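Local coordinates for enolase-phosphatase E1 (Saccharomyces cerevisiae, PDB 2G80), which probably uses magnesium to catalyse the enolization and then the dephosphorylation of 2,3-diketo-5-methylthiopentyl-1-phosphate to an acireductone in methionine salvage, at residues Val42-Phe56 against Trp113-Tyr127. Numbering follows the deposited sequence. Where two conformers were deposited one is given.
Sequences VCPISFVKETLFPYF and WAHGYESGQIKAPVY
W113 has CG anti to its carbonyl carbon (chi1 -66°), and its indole swings across to L52. F47 and Y55 both hold CG anti to the backbone N (chi1 -177° for F47), and their rings reach over to 113-127. The two segments are the entry to and exit from the helical cap inserted after the first strand, 33-36, of this HAD-fold hydrolase. The first turns of helix 46-65 lead into the cap. After the last turns of helix 103-118, G120 takes positive phi in a Schellman motif, and the chain then runs back to the core domain.

W113 fits as a knob among L52, F53, Y55 and F56. Its NE1 donates to L52 O at 3.1 Å, from above the carbonyl plane. F56 N reaches the same oxygen from the opposite face, so one helical carbonyl takes two bonds. L52 CD2 lies over the five-membered ring, 3.8 Å from its centroid. F53 and Y55 meet the indole at its edge.

The Y55 ring carries I122 CD1 over one face. Its OH comes 3.1 Å from G116 CA, a tight fit at a residue without a side chain.

F47 is sandwiched. P125 CD sits over the ring centre, 3.4 Å from the centroid, in a CH-pi contact. L52 CG lies over the opposite face, toward the rim, and Y117 OH lies in plane at the edge.

Near the core the backbones close up. Y127 N donates to V42 O at 3.0 Å and nearly straight (164°). C43, between V42 and P44, has its side chain about 6 Å from that of E39, a magnesium ligand. P125, in the middle of an inverse gamma turn, sets its ring between F47 and P44. P44 CD packs over a face of the Y127 ring, 4.1 Å from its centroid and offset toward the rim.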
ATOM      1  N   VAL A  42       4.847  -4.489   6.051  1.00 33.60           N
ATOM      2  CA  VAL A  42       5.024  -3.359   6.986  1.00 35.94           C
ATOM      3  C   VAL A  42       3.701  -2.956   7.696  1.00 38.60           C
ATOM      4  O   VAL A  42       3.752  -2.300   8.744  1.00 35.84           O
ATOM      5  CB  VAL A  42       5.752  -2.107   6.322  1.00 36.07           C
ATOM      6  CG1 VAL A  42       7.056  -2.525   5.630  1.00 37.03           C
ATOM      7  CG2 VAL A  42       4.890  -1.360   5.395  1.00 32.00           C
ATOM      8  N   CYS A  43       2.554  -3.364   7.126  1.00 38.89           N
ATOM      9  CA  CYS A  43       1.220  -3.051   7.665  0.50 39.19           C
ATOM     10  C   CYS A  43       0.403  -4.355   7.781  1.00 38.81           C
ATOM     11  O   CYS A  43       0.547  -5.250   6.912  1.00 39.17           O
ATOM     12  CB  CYS A  43       0.518  -2.062   6.718  0.50 37.52           C
ATOM     13  SG  CYS A  43      -1.071  -1.363   7.272  0.50 42.24           S
ATOM     14  N   PRO A  44      -0.423  -4.487   8.857  1.00 38.12           N
ATOM     15  CA  PRO A  44      -1.312  -5.638   8.953  1.00 39.00           C
ATOM     16  C   PRO A  44      -2.212  -5.746   7.731  1.00 38.36           C
ATOM     17  O   PRO A  44      -2.773  -4.756   7.258  1.00 35.82           O
ATOM     18  CB  PRO A  44      -2.194  -5.319  10.164  1.00 38.46           C
ATOM     19  CG  PRO A  44      -1.409  -4.410  10.967  1.00 37.67           C
ATOM     20  CD  PRO A  44      -0.497  -3.684  10.084  1.00 38.53           C
ATOM     21  N   ILE A  45      -2.345  -6.961   7.261  1.00 40.33           N
ATOM     22  CA  ILE A  45      -3.169  -7.279   6.114  1.00 44.69           C
ATOM     23  C   ILE A  45      -4.658  -6.945   6.423  1.00 44.60           C
ATOM     24  O   ILE A  45      -5.410  -6.607   5.534  1.00 46.41           O
ATOM     25  CB  ILE A  45      -2.854  -8.768   5.696  1.00 44.72           C
ATOM     26  CG1 ILE A  45      -3.084  -9.027   4.220  1.00 49.72           C
ATOM     27  CG2 ILE A  45      -3.561  -9.756   6.600  1.00 51.14           C
ATOM     28  CD1 ILE A  45      -2.334 -10.286   3.768  1.00 49.64           C
ATOM     29  N   SER A  46      -5.045  -6.979   7.702  1.00 45.08           N
ATOM     30  CA  SER A  46      -6.399  -6.618   8.144  1.00 44.77           C
ATOM     31  C   SER A  46      -6.827  -5.153   7.937  1.00 46.66           C
ATOM     32  O   SER A  46      -8.039  -4.867   7.969  1.00 44.75           O
ATOM     33  CB  SER A  46      -6.516  -6.881   9.645  1.00 44.20           C
ATOM     34  OG  SER A  46      -5.696  -5.977  10.356  1.00 42.10           O
ATOM     35  N   PHE A  47      -5.850  -4.236   7.775  1.00 44.60           N
ATOM     36  CA  PHE A  47      -6.137  -2.802   7.673  1.00 43.65           C
ATOM     37  C   PHE A  47      -7.107  -2.395   6.560  1.00 41.05           C
ATOM     38  O   PHE A  47      -8.049  -1.689   6.832  1.00 41.04           O
ATOM     39  CB  PHE A  47      -4.819  -1.992   7.566  1.00 43.16           C
ATOM     40  CG  PHE A  47      -5.015  -0.493   7.532  1.00 44.45           C
ATOM     41  CD1 PHE A  47      -5.747   0.153   8.532  1.00 41.81           C
ATOM     42  CD2 PHE A  47      -4.418   0.289   6.535  1.00 36.14           C
ATOM     43  CE1 PHE A  47      -5.914   1.544   8.506  1.00 37.31           C
ATOM     44  CE2 PHE A  47      -4.583   1.654   6.523  1.00 42.70           C
ATOM     45  CZ  PHE A  47      -5.346   2.282   7.506  1.00 40.50           C
ATOM     46  N   VAL A  48      -6.891  -2.872   5.344  1.00 41.27           N
ATOM     47  CA  VAL A  48      -7.744  -2.517   4.200  1.00 44.62           C
ATOM     48  C   VAL A  48      -9.206  -2.957   4.357  1.00 42.69           C
ATOM     49  O   VAL A  48     -10.100  -2.157   4.113  1.00 43.11           O
ATOM     50  CB  VAL A  48      -7.137  -2.984   2.814  1.00 46.87           C
ATOM     51  CG1 VAL A  48      -8.106  -2.729   1.625  1.00 51.93           C
ATOM     52  CG2 VAL A  48      -5.838  -2.273   2.533  1.00 43.70           C
ATOM     53  N   LYS A  49      -9.435  -4.190   4.797  1.00 46.29           N
ATOM     54  CA  LYS A  49     -10.797  -4.740   4.953  1.00 46.72           C
ATOM     55  C   LYS A  49     -11.477  -4.374   6.254  1.00 44.57           C
ATOM     56  O   LYS A  49     -12.681  -4.188   6.246  1.00 47.64           O
ATOM     57  CB  LYS A  49     -10.818  -6.278   4.781  1.00 50.80           C
ATOM     58  N   GLU A  50     -10.753  -4.325   7.375  1.00 43.48           N
ATOM     59  CA  GLU A  50     -11.381  -3.945   8.650  1.00 43.02           C
ATOM     60  C   GLU A  50     -11.620  -2.469   8.809  1.00 40.66           C
ATOM     61  O   GLU A  50     -12.586  -2.113   9.486  1.00 42.32           O
ATOM     62  CB  GLU A  50     -10.599  -4.405   9.884  1.00 42.71           C
ATOM     63  CG  GLU A  50     -10.624  -5.876  10.067  1.00 45.92           C
ATOM     64  CD  GLU A  50      -9.936  -6.364  11.327  1.00 44.51           C
ATOM     65  OE1 GLU A  50     -10.045  -5.712  12.394  1.00 45.29           O
ATOM     66  OE2 GLU A  50      -9.343  -7.461  11.247  1.00 47.18           O
ATOM     67  N   THR A  51     -10.752  -1.647   8.207  1.00 39.26           N
ATOM     68  CA  THR A  51     -10.751  -0.203   8.348  1.00 41.24           C
ATOM     69  C   THR A  51     -10.964   0.640   7.052  1.00 39.56           C
ATOM     70  O   THR A  51     -11.929   1.396   6.989  1.00 38.21           O
ATOM     71  CB  THR A  51      -9.431   0.232   9.083  1.00 42.09           C
ATOM     72  OG1 THR A  51      -9.338  -0.478  10.330  1.00 45.55           O
ATOM     73  CG2 THR A  51      -9.407   1.733   9.384  1.00 44.43           C
ATOM     74  N   LEU A  52     -10.116   0.508   6.036  1.00 40.38           N
ATOM     75  CA  LEU A  52     -10.211   1.404   4.844  1.00 42.77           C
ATOM     76  C   LEU A  52     -11.479   1.262   4.013  1.00 43.61           C
ATOM     77  O   LEU A  52     -12.174   2.238   3.762  1.00 45.37           O
ATOM     78  CB  LEU A  52      -8.998   1.272   3.924  1.00 43.46           C
ATOM     79  CG  LEU A  52      -7.665   1.839   4.385  1.00 40.05           C
ATOM     80  CD1 LEU A  52      -6.623   1.596   3.319  1.00 34.86           C
ATOM     81  CD2 LEU A  52      -7.762   3.303   4.702  1.00 38.82           C
ATOM     82  N   PHE A  53     -11.786   0.043   3.615  1.00 45.00           N
ATOM     83  CA  PHE A  53     -12.987  -0.224   2.809  1.00 44.62           C
ATOM     84  C   PHE A  53     -14.283   0.186   3.520  1.00 44.57           C
ATOM     85  O   PHE A  53     -15.078   0.950   2.914  1.00 45.90           O
ATOM     86  CB  PHE A  53     -12.963  -1.674   2.275  1.00 48.33           C
ATOM     87  CG  PHE A  53     -12.063  -1.900   1.068  1.00 46.42           C
ATOM     88  CD1 PHE A  53     -11.106  -0.962   0.623  1.00 52.55           C
ATOM     89  CD2 PHE A  53     -12.142  -3.123   0.400  1.00 55.15           C
ATOM     90  CE1 PHE A  53     -10.298  -1.222  -0.509  1.00 53.38           C
ATOM     91  CE2 PHE A  53     -11.333  -3.399  -0.713  1.00 58.05           C
ATOM     92  CZ  PHE A  53     -10.398  -2.435  -1.163  1.00 55.95           C
ATOM     93  N   PRO A  54     -14.503  -0.267   4.788  1.00 43.72           N
ATOM     94  CA  PRO A  54     -15.688   0.177   5.578  1.00 42.42           C
ATOM     95  C   PRO A  54     -15.771   1.678   5.800  1.00 39.21           C
ATOM     96  O   PRO A  54     -16.849   2.244   5.724  1.00 38.14           O
ATOM     97  CB  PRO A  54     -15.518  -0.561   6.912  1.00 44.21           C
ATOM     98  CG  PRO A  54     -14.727  -1.741   6.558  1.00 43.77           C
ATOM     99  CD  PRO A  54     -13.748  -1.291   5.539  1.00 44.88           C
ATOM    100  N   TYR A  55     -14.633   2.314   6.069  1.00 38.89           N
ATOM    101  CA  TYR A  55     -14.570   3.766   6.204  1.00 35.17           C
ATOM    102  C   TYR A  55     -15.118   4.433   4.914  1.00 34.19           C
ATOM    103  O   TYR A  55     -15.969   5.346   4.971  1.00 35.01           O
ATOM    104  CB  TYR A  55     -13.122   4.262   6.555  1.00 32.12           C
ATOM    105  CG  TYR A  55     -13.073   5.742   6.679  1.00 34.40           C
ATOM    106  CD1 TYR A  55     -13.380   6.372   7.892  1.00 32.04           C
ATOM    107  CD2 TYR A  55     -12.860   6.555   5.540  1.00 33.22           C
ATOM    108  CE1 TYR A  55     -13.404   7.811   7.988  1.00 32.03           C
ATOM    109  CE2 TYR A  55     -12.895   7.961   5.627  1.00 29.88           C
ATOM    110  CZ  TYR A  55     -13.159   8.584   6.849  1.00 32.84           C
ATOM    111  OH  TYR A  55     -13.201   9.980   6.935  1.00 35.40           O
ATOM    112  N   PHE A  56     -14.605   3.987   3.777  1.00 34.68           N
ATOM    113  CA  PHE A  56     -15.027   4.497   2.468  1.00 35.90           C
ATOM    114  C   PHE A  56     -16.507   4.208   2.141  1.00 38.04           C
ATOM    115  O   PHE A  56     -17.235   5.133   1.727  1.00 38.00           O
ATOM    116  CB  PHE A  56     -14.095   3.963   1.367  1.00 35.40           C
ATOM    117  CG  PHE A  56     -14.561   4.267  -0.011  1.00 37.70           C
ATOM    118  CD1 PHE A  56     -14.380   5.539  -0.538  1.00 35.36           C
ATOM    119  CD2 PHE A  56     -15.209   3.288  -0.787  1.00 36.19           C
ATOM    120  CE1 PHE A  56     -14.812   5.838  -1.816  1.00 41.54           C
ATOM    121  CE2 PHE A  56     -15.653   3.580  -2.071  1.00 38.45           C
ATOM    122  CZ  PHE A  56     -15.453   4.872  -2.589  1.00 36.30           C
ATOM    123  N   TRP A 113     -10.279   8.974   1.688  1.00 32.35           N
ATOM    124  CA  TRP A 113      -9.210   8.570   2.597  1.00 34.12           C
ATOM    125  C   TRP A 113      -8.343   9.743   2.978  1.00 34.75           C
ATOM    126  O   TRP A 113      -8.028   9.881   4.157  1.00 35.75           O
ATOM    127  CB  TRP A 113      -8.362   7.406   2.062  1.00 34.17           C
ATOM    128  CG  TRP A 113      -9.085   6.120   1.920  1.00 36.57           C
ATOM    129  CD1 TRP A 113     -10.153   5.688   2.666  1.00 38.10           C
ATOM    130  CD2 TRP A 113      -8.759   5.032   1.033  1.00 33.49           C
ATOM    131  NE1 TRP A 113     -10.521   4.435   2.287  1.00 33.95           N
ATOM    132  CE2 TRP A 113      -9.680   3.993   1.295  1.00 30.56           C
ATOM    133  CE3 TRP A 113      -7.757   4.821   0.086  1.00 36.55           C
ATOM    134  CZ2 TRP A 113      -9.664   2.769   0.598  1.00 38.88           C
ATOM    135  CZ3 TRP A 113      -7.723   3.590  -0.606  1.00 38.90           C
ATOM    136  CH2 TRP A 113      -8.680   2.584  -0.344  1.00 38.22           C
ATOM    137  N   ALA A 114      -8.027  10.634   2.036  1.00 33.83           N
ATOM    138  CA  ALA A 114      -7.230  11.817   2.369  1.00 34.19           C
ATOM    139  C   ALA A 114      -7.856  12.633   3.495  1.00 33.63           C
ATOM    140  O   ALA A 114      -7.161  13.005   4.429  1.00 37.11           O
ATOM    141  CB  ALA A 114      -6.928  12.701   1.128  1.00 35.06           C
ATOM    142  N   HIS A 115      -9.163  12.868   3.418  1.00 36.05           N
ATOM    143  CA  HIS A 115      -9.906  13.594   4.438  1.00 38.36           C
ATOM    144  C   HIS A 115      -9.965  12.769   5.719  1.00 36.94           C
ATOM    145  O   HIS A 115      -9.878  13.339   6.787  1.00 38.05           O
ATOM    146  CB  HIS A 115     -11.331  13.990   3.958  1.00 41.46           C
ATOM    147  CG  HIS A 115     -12.166  14.651   5.018  1.00 50.33           C
ATOM    148  ND1 HIS A 115     -11.982  15.966   5.393  1.00 56.80           N
ATOM    149  CD2 HIS A 115     -13.167  14.171   5.804  1.00 59.98           C
ATOM    150  CE1 HIS A 115     -12.836  16.268   6.356  1.00 55.45           C
ATOM    151  NE2 HIS A 115     -13.568  15.201   6.624  1.00 55.52           N
ATOM    152  N   GLY A 116     -10.172  11.460   5.603  1.00 37.83           N
ATOM    153  CA  GLY A 116     -10.136  10.539   6.761  1.00 38.84           C
ATOM    154  C   GLY A 116      -8.811  10.616   7.525  1.00 37.95           C
ATOM    155  O   GLY A 116      -8.794  10.769   8.739  1.00 35.77           O
ATOM    156  N   TYR A 117      -7.705  10.530   6.799  1.00 36.15           N
ATOM    157  CA  TYR A 117      -6.377  10.675   7.397  1.00 35.94           C
ATOM    158  C   TYR A 117      -6.140  12.075   8.004  1.00 40.44           C
ATOM    159  O   TYR A 117      -5.749  12.189   9.180  1.00 37.37           O
ATOM    160  CB  TYR A 117      -5.308  10.396   6.377  1.00 34.93           C
ATOM    161  CG  TYR A 117      -5.089   8.931   6.012  1.00 31.24           C
ATOM    162  CD1 TYR A 117      -4.615   8.034   6.954  1.00 38.94           C
ATOM    163  CD2 TYR A 117      -5.248   8.476   4.693  1.00 30.33           C
ATOM    164  CE1 TYR A 117      -4.362   6.690   6.621  1.00 34.70           C
ATOM    165  CE2 TYR A 117      -4.985   7.148   4.334  1.00 27.39           C
ATOM    166  CZ  TYR A 117      -4.537   6.247   5.323  1.00 32.95           C
ATOM    167  OH  TYR A 117      -4.271   4.912   5.057  1.00 32.61           O
ATOM    168  N   GLU A 118      -6.423  13.122   7.218  1.00 40.66           N
ATOM    169  CA  GLU A 118      -6.220  14.537   7.647  1.00 43.12           C
ATOM    170  C   GLU A 118      -7.054  14.984   8.824  1.00 42.42           C
ATOM    171  O   GLU A 118      -6.608  15.814   9.619  1.00 41.90           O
ATOM    172  CB  GLU A 118      -6.470  15.493   6.494  1.00 43.90           C
ATOM    173  CG  GLU A 118      -5.401  15.456   5.444  1.00 47.57           C
ATOM    174  CD  GLU A 118      -5.803  16.140   4.120  1.00 51.10           C
ATOM    175  OE1 GLU A 118      -6.813  16.883   4.098  1.00 56.86           O
ATOM    176  OE2 GLU A 118      -5.086  15.929   3.111  1.00 55.39           O
ATOM    177  N   SER A 119      -8.279  14.469   8.901  1.00 42.28           N
ATOM    178  CA  SER A 119      -9.167  14.704  10.031  1.00 41.12           C
ATOM    179  C   SER A 119      -8.877  13.832  11.279  1.00 42.17           C
ATOM    180  O   SER A 119      -9.536  14.015  12.311  1.00 41.36           O
ATOM    181  CB  SER A 119     -10.629  14.506   9.605  1.00 40.02           C
ATOM    182  OG  SER A 119     -10.873  13.196   9.150  1.00 44.23           O
ATOM    183  N   GLY A 120      -7.933  12.887  11.188  1.00 43.06           N
ATOM    184  CA  GLY A 120      -7.589  12.006  12.297  1.00 42.28           C
ATOM    185  C   GLY A 120      -8.531  10.846  12.473  1.00 43.08           C
ATOM    186  O   GLY A 120      -8.439  10.129  13.482  1.00 44.51           O
ATOM    187  N   GLN A 121      -9.421  10.621  11.505  1.00 42.16           N
ATOM    188  CA  GLN A 121     -10.382   9.511  11.589  1.00 44.92           C
ATOM    189  C   GLN A 121      -9.768   8.147  11.281  1.00 43.01           C
ATOM    190  O   GLN A 121     -10.335   7.134  11.654  1.00 43.94           O
ATOM    191  CB  GLN A 121     -11.583   9.761  10.691  1.00 44.40           C
ATOM    192  CG  GLN A 121     -12.345  11.047  11.021  1.00 51.65           C
ATOM    193  CD  GLN A 121     -13.507  11.292  10.055  1.00 50.90           C
ATOM    194  OE1 GLN A 121     -14.462  10.509  10.011  1.00 57.42           O
ATOM    195  NE2 GLN A 121     -13.430  12.384   9.284  1.00 56.85           N
ATOM    196  N   ILE A 122      -8.625   8.131  10.594  1.00 42.33           N
ATOM    197  CA  ILE A 122      -7.913   6.904  10.252  1.00 41.34           C
ATOM    198  C   ILE A 122      -6.404   7.148  10.304  1.00 39.32           C
ATOM    199  O   ILE A 122      -5.914   8.245   9.988  1.00 39.49           O
ATOM    200  CB  ILE A 122      -8.357   6.291   8.859  1.00 43.52           C
ATOM    201  CG1 ILE A 122      -8.418   7.342   7.756  1.00 43.13           C
ATOM    202  CG2 ILE A 122      -9.766   5.649   8.978  1.00 49.03           C
ATOM    203  CD1 ILE A 122      -8.774   6.858   6.330  1.00 40.82           C
ATOM    204  N   LYS A 123      -5.682   6.111  10.737  1.00 36.79           N
ATOM    205  CA  LYS A 123      -4.232   6.129  10.883  1.00 35.71           C
ATOM    206  C   LYS A 123      -3.717   4.798  10.412  1.00 35.38           C
ATOM    207  O   LYS A 123      -4.331   3.784  10.718  1.00 37.28           O
ATOM    208  CB  LYS A 123      -3.884   6.383  12.356  1.00 36.91           C
ATOM    209  CG  LYS A 123      -4.259   7.814  12.810  1.00 39.16           C
ATOM    210  CD  LYS A 123      -4.215   8.001  14.273  1.00 42.03           C
ATOM    211  CE  LYS A 123      -4.911   9.299  14.661  1.00 37.95           C
ATOM    212  NZ  LYS A 123      -4.922   9.451  16.133  1.00 41.65           N
ATOM    213  N   ALA A 124      -2.607   4.784   9.685  1.00 35.92           N
ATOM    214  CA  ALA A 124      -2.041   3.528   9.128  1.00 36.95           C
ATOM    215  C   ALA A 124      -1.232   2.772  10.204  1.00 36.19           C
ATOM    216  O   ALA A 124      -0.214   3.288  10.696  1.00 33.92           O
ATOM    217  CB  ALA A 124      -1.198   3.813   7.901  1.00 37.68           C
ATOM    218  N   PRO A 125      -1.664   1.546  10.566  1.00 35.51           N
ATOM    219  CA  PRO A 125      -1.003   0.762  11.610  1.00 36.32           C
ATOM    220  C   PRO A 125       0.326   0.089  11.193  1.00 40.98           C
ATOM    221  O   PRO A 125       0.426  -1.139  11.158  1.00 49.11           O
ATOM    222  CB  PRO A 125      -2.079  -0.284  11.973  1.00 33.87           C
ATOM    223  CG  PRO A 125      -2.815  -0.510  10.742  1.00 37.18           C
ATOM    224  CD  PRO A 125      -2.780   0.781   9.965  1.00 37.34           C
ATOM    225  N   VAL A 126       1.374   0.863  10.953  1.00 39.61           N
ATOM    226  CA  VAL A 126       2.658   0.283  10.586  1.00 35.89           C
ATOM    227  C   VAL A 126       3.306  -0.350  11.808  1.00 35.92           C
ATOM    228  O   VAL A 126       3.355   0.256  12.878  1.00 38.37           O
ATOM    229  CB  VAL A 126       3.566   1.305   9.912  1.00 34.75           C
ATOM    230  CG1 VAL A 126       4.944   0.706   9.553  1.00 30.90           C
ATOM    231  CG2 VAL A 126       2.862   1.867   8.642  1.00 30.29           C
ATOM    232  N   TYR A 127       3.856  -1.553  11.637  1.00 34.49           N
ATOM    233  CA  TYR A 127       4.507  -2.263  12.745  1.00 34.98           C
ATOM    234  C   TYR A 127       5.649  -1.430  13.299  1.00 34.64           C
ATOM    235  O   TYR A 127       6.410  -0.835  12.530  1.00 33.50           O
ATOM    236  CB  TYR A 127       5.017  -3.652  12.329  1.00 36.92           C
ATOM    237  CG  TYR A 127       3.934  -4.616  11.897  1.00 35.41           C
ATOM    238  CD1 TYR A 127       3.078  -5.214  12.835  1.00 39.57           C
ATOM    239  CD2 TYR A 127       3.772  -4.961  10.566  1.00 35.15           C
ATOM    240  CE1 TYR A 127       2.072  -6.104  12.424  1.00 35.29           C
ATOM    241  CE2 TYR A 127       2.768  -5.871  10.153  1.00 29.33           C
ATOM    242  CZ  TYR A 127       1.943  -6.440  11.080  1.00 38.13           C
ATOM    243  OH  TYR A 127       0.983  -7.324  10.669  1.00 39.05           O
TER
HETATM  244  O   HOH W   1      -0.708  -9.168   8.457  1.00 35.07           O